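Long-range contact in DUF3822 family protein (Bacteroides thetaiotaomicron VPI-5482, PDB 3HRG), which is of unknown function but has an actin-like ATPase fold, suggesting kinship with the sugar kinase, Hsp70 and actin superfamily: residues Arg102-Asn110 and Ile120-Tyr128. Residues are numbered along the deposited sequence; the frame is centred on the assembly and turned at random.
Sequences RENEIVMYN and IFGIDKSTY
I106 and I123 pair across an antiparallel beta hairpin in which strand 105-110 lies beside strand 120-124, and backbone hydrogen bonds run both ways between them, as they do between M108 and F121. The side chain of I106 is a worked example of one residue bridging strand and helix. Its CB meets I123 CG2 at 3.9 Å; CG1, anti to the carbonyl carbon (chi1 -71°), lies 4.0 Å from K125 CB; and CD1 ends 3.5 Å from Y128 CD2, approaching the ring obliquely. On the same face, CB of the selenomethionine M108 sits over the F121 ring in a CH-pi contact, 3.9 Å from its centroid, while F140 of strand 139-142 touches M108 and I123.

Just before E105, which pairs with D124, N104 reaches the helix start. Its carbonyl O accepts from K125 N at 2.9 Å, the donor standing above the carbonyl plane. Its amide ND2 donates to S126 OG at 3.2 Å and to D124 OD1, a bond so short that its exact geometry is doubtful. D124 is the N-cap, its OD2 accepting from T127 N at 3.0 Å. Replacing N104 with an alanine would probably leave S126 OG without this donor, though T127 N would still grip D124. Apolar contacts of I106 and polar bonds of N104 thus both join segment 102-110 to the helix whose first turn D124 caps.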
loop_
_atom_site.group_PDB
_atom_site.type_symbol
_atom_site.label_atom_id
_atom_site.label_comp_id
_atom_site.label_asym_id
_atom_site.label_seq_id
_atom_site.Cartn_x
_atom_site.Cartn_y
_atom_site.Cartn_z
ATOM N N ARG A 102 -7.410 10.709 -16.668
ATOM C CA ARG A 102 -6.599 9.747 -17.402
ATOM C C ARG A 102 -7.526 8.747 -18.086
ATOM O O ARG A 102 -8.329 8.091 -17.431
ATOM C CB ARG A 102 -5.674 9.080 -16.403
ATOM C CG ARG A 102 -4.724 8.121 -16.963
ATOM C CD ARG A 102 -3.836 7.575 -15.897
ATOM N NE ARG A 102 -2.887 8.542 -15.336
ATOM C CZ ARG A 102 -1.831 8.197 -14.592
ATOM N NH1 ARG A 102 -1.577 6.929 -14.292
ATOM N NH2 ARG A 102 -1.002 9.120 -14.162
ATOM N N GLU A 103 -7.403 8.596 -19.396
ATOM C CA GLU A 103 -8.314 7.716 -20.146
ATOM C C GLU A 103 -8.147 6.206 -19.889
ATOM O O GLU A 103 -9.155 5.515 -19.716
ATOM C CB GLU A 103 -8.222 8.027 -21.649
ATOM C CG GLU A 103 -9.327 7.406 -22.548
ATOM C CD GLU A 103 -10.745 7.963 -22.299
ATOM O OE1 GLU A 103 -10.944 8.861 -21.443
ATOM O OE2 GLU A 103 -11.682 7.500 -22.997
ATOM N N ASN A 104 -6.928 5.680 -19.794
ATOM C CA ASN A 104 -6.788 4.237 -19.594
ATOM C C ASN A 104 -6.765 3.875 -18.108
ATOM O O ASN A 104 -5.908 3.109 -17.667
ATOM C CB ASN A 104 -5.544 3.697 -20.308
ATOM C CG ASN A 104 -5.601 2.164 -20.506
ATOM O OD1 ASN A 104 -6.500 1.655 -21.211
ATOM N ND2 ASN A 104 -4.639 1.438 -19.925
ATOM N N GLU A 105 -7.685 4.457 -17.328
ATOM C CA GLU A 105 -7.763 4.212 -15.887
ATOM C C GLU A 105 -9.181 3.873 -15.453
ATOM O O GLU A 105 -10.125 4.475 -15.913
ATOM C CB GLU A 105 -7.288 5.449 -15.102
ATOM C CG GLU A 105 -7.292 5.292 -13.575
ATOM C CD GLU A 105 -6.658 6.472 -12.876
ATOM O OE1 GLU A 105 -7.058 7.643 -13.114
ATOM O OE2 GLU A 105 -5.732 6.239 -12.056
ATOM N N ILE A 106 -9.297 2.897 -14.562
ATOM C CA ILE A 106 -10.553 2.500 -13.939
ATOM C C ILE A 106 -10.484 2.959 -12.463
ATOM O O ILE A 106 -9.436 2.815 -11.819
ATOM C CB ILE A 106 -10.760 0.973 -14.025
ATOM C CG1 ILE A 106 -11.062 0.569 -15.463
ATOM C CG2 ILE A 106 -11.904 0.503 -13.147
ATOM C CD1 ILE A 106 -11.217 -0.936 -15.601
ATOM N N VAL A 107 -11.573 3.502 -11.940
ATOM C CA VAL A 107 -11.641 3.920 -10.539
ATOM C C VAL A 107 -12.414 2.868 -9.726
ATOM O O VAL A 107 -13.531 2.507 -10.086
ATOM C CB VAL A 107 -12.276 5.284 -10.401
ATOM C CG1 VAL A 107 -12.402 5.650 -8.896
ATOM C CG2 VAL A 107 -11.451 6.347 -11.176
HETATM N N MSE A 108 -11.794 2.382 -8.646
HETATM C CA MSE A 108 -12.363 1.389 -7.747
HETATM C C MSE A 108 -12.327 1.958 -6.341
HETATM O O MSE A 108 -11.776 3.028 -6.135
HETATM C CB MSE A 108 -11.503 0.144 -7.749
HETATM C CG MSE A 108 -11.060 -0.304 -9.116
HETATM SE SE MSE A 108 -10.267 -2.040 -9.021
HETATM C CE MSE A 108 -11.915 -3.033 -8.606
ATOM N N TYR A 109 -12.917 1.254 -5.390
ATOM C CA TYR A 109 -12.852 1.687 -4.009
ATOM C C TYR A 109 -12.957 0.517 -3.026
ATOM O O TYR A 109 -13.569 -0.495 -3.329
ATOM C CB TYR A 109 -13.923 2.728 -3.689
ATOM C CG TYR A 109 -15.316 2.230 -3.723
ATOM C CD1 TYR A 109 -15.902 1.679 -2.588
ATOM C CD2 TYR A 109 -16.075 2.285 -4.885
ATOM C CE1 TYR A 109 -17.212 1.193 -2.613
ATOM C CE2 TYR A 109 -17.376 1.840 -4.906
ATOM C CZ TYR A 109 -17.931 1.282 -3.764
ATOM O OH TYR A 109 -19.228 0.818 -3.779
ATOM N N ASN A 110 -12.329 0.693 -1.865
ATOM C CA ASN A 110 -12.408 -0.217 -0.757
ATOM C C ASN A 110 -13.012 0.485 0.459
ATOM O O ASN A 110 -12.531 1.539 0.860
ATOM C CB ASN A 110 -11.042 -0.653 -0.294
ATOM C CG ASN A 110 -10.212 -1.330 -1.371
ATOM O OD1 ASN A 110 -9.004 -1.098 -1.417
ATOM N ND2 ASN A 110 -10.824 -2.166 -2.215
ATOM N N ILE A 120 -10.559 5.388 -2.396
ATOM C CA ILE A 120 -10.919 5.410 -3.809
ATOM C C ILE A 120 -9.577 5.385 -4.535
ATOM O O ILE A 120 -8.689 6.149 -4.182
ATOM C CB ILE A 120 -11.731 6.641 -4.190
ATOM C CG1 ILE A 120 -12.952 6.828 -3.276
ATOM C CG2 ILE A 120 -12.160 6.521 -5.637
ATOM C CD1 ILE A 120 -13.664 8.240 -3.425
ATOM N N PHE A 121 -9.408 4.475 -5.501
ATOM C CA PHE A 121 -8.098 4.278 -6.139
ATOM C C PHE A 121 -8.201 3.934 -7.631
ATOM O O PHE A 121 -9.159 3.347 -8.098
ATOM C CB PHE A 121 -7.284 3.203 -5.375
ATOM C CG PHE A 121 -7.836 1.796 -5.469
ATOM C CD1 PHE A 121 -8.851 1.362 -4.619
ATOM C CD2 PHE A 121 -7.328 0.890 -6.400
ATOM C CE1 PHE A 121 -9.360 0.060 -4.699
ATOM C CE2 PHE A 121 -7.836 -0.409 -6.480
ATOM C CZ PHE A 121 -8.848 -0.821 -5.614
ATOM N N GLY A 122 -7.175 4.317 -8.365
ATOM C CA GLY A 122 -7.147 4.070 -9.790
ATOM C C GLY A 122 -6.318 2.842 -10.110
ATOM O O GLY A 122 -5.381 2.496 -9.382
ATOM N N ILE A 123 -6.675 2.185 -11.196
ATOM C CA ILE A 123 -5.900 1.061 -11.688
ATOM C C ILE A 123 -5.874 1.170 -13.212
ATOM O O ILE A 123 -6.883 1.538 -13.851
ATOM C CB ILE A 123 -6.478 -0.298 -11.222
ATOM C CG1 ILE A 123 -5.574 -1.472 -11.651
ATOM C CG2 ILE A 123 -7.904 -0.507 -11.771
ATOM C CD1 ILE A 123 -6.104 -2.829 -11.160
ATOM N N ASP A 124 -4.723 0.897 -13.815
ATOM C CA ASP A 124 -4.624 0.940 -15.266
ATOM C C ASP A 124 -5.645 -0.053 -15.858
ATOM O O ASP A 124 -5.716 -1.206 -15.414
ATOM C CB ASP A 124 -3.210 0.596 -15.675
ATOM C CG ASP A 124 -3.060 0.495 -17.149
ATOM O OD1 ASP A 124 -3.203 1.521 -17.891
ATOM O OD2 ASP A 124 -2.832 -0.634 -17.567
ATOM N N LYS A 125 -6.418 0.372 -16.845
ATOM C CA LYS A 125 -7.468 -0.478 -17.419
ATOM C C LYS A 125 -6.946 -1.723 -18.135
ATOM O O LYS A 125 -7.560 -2.767 -18.047
ATOM C CB LYS A 125 -8.363 0.330 -18.354
ATOM C CG LYS A 125 -9.490 -0.441 -18.982
ATOM C CD LYS A 125 -10.513 0.525 -19.637
ATOM C CE LYS A 125 -11.629 -0.252 -20.348
ATOM N NZ LYS A 125 -12.671 0.655 -20.964
ATOM N N SER A 126 -5.856 -1.591 -18.882
ATOM C CA SER A 126 -5.239 -2.734 -19.556
ATOM C C SER A 126 -4.813 -3.783 -18.514
ATOM O O SER A 126 -4.976 -4.990 -18.721
ATOM C CB SER A 126 -4.004 -2.298 -20.337
ATOM O OG SER A 126 -4.349 -1.387 -21.350
ATOM N N THR A 127 -4.263 -3.301 -17.405
ATOM C CA THR A 127 -3.846 -4.163 -16.287
ATOM C C THR A 127 -5.060 -4.871 -15.669
ATOM O O THR A 127 -5.021 -6.096 -15.465
ATOM C CB THR A 127 -3.028 -3.378 -15.240
ATOM O OG1 THR A 127 -1.738 -3.112 -15.788
ATOM C CG2 THR A 127 -2.839 -4.189 -13.975
ATOM N N TYR A 128 -6.115 -4.110 -15.385
ATOM C CA TYR A 128 -7.360 -4.682 -14.855
ATOM C C TYR A 128 -7.963 -5.749 -15.786
ATOM O O TYR A 128 -8.340 -6.824 -15.342
ATOM C CB TYR A 128 -8.414 -3.583 -14.564
ATOM C CG TYR A 128 -9.744 -4.215 -14.237
ATOM C CD1 TYR A 128 -9.966 -4.758 -12.978
ATOM C CD2 TYR A 128 -10.730 -4.358 -15.197
ATOM C CE1 TYR A 128 -11.170 -5.398 -12.665
ATOM C CE2 TYR A 128 -11.922 -5.011 -14.899
ATOM C CZ TYR A 128 -12.123 -5.517 -13.616
ATOM O OH TYR A 128 -13.297 -6.157 -13.286
#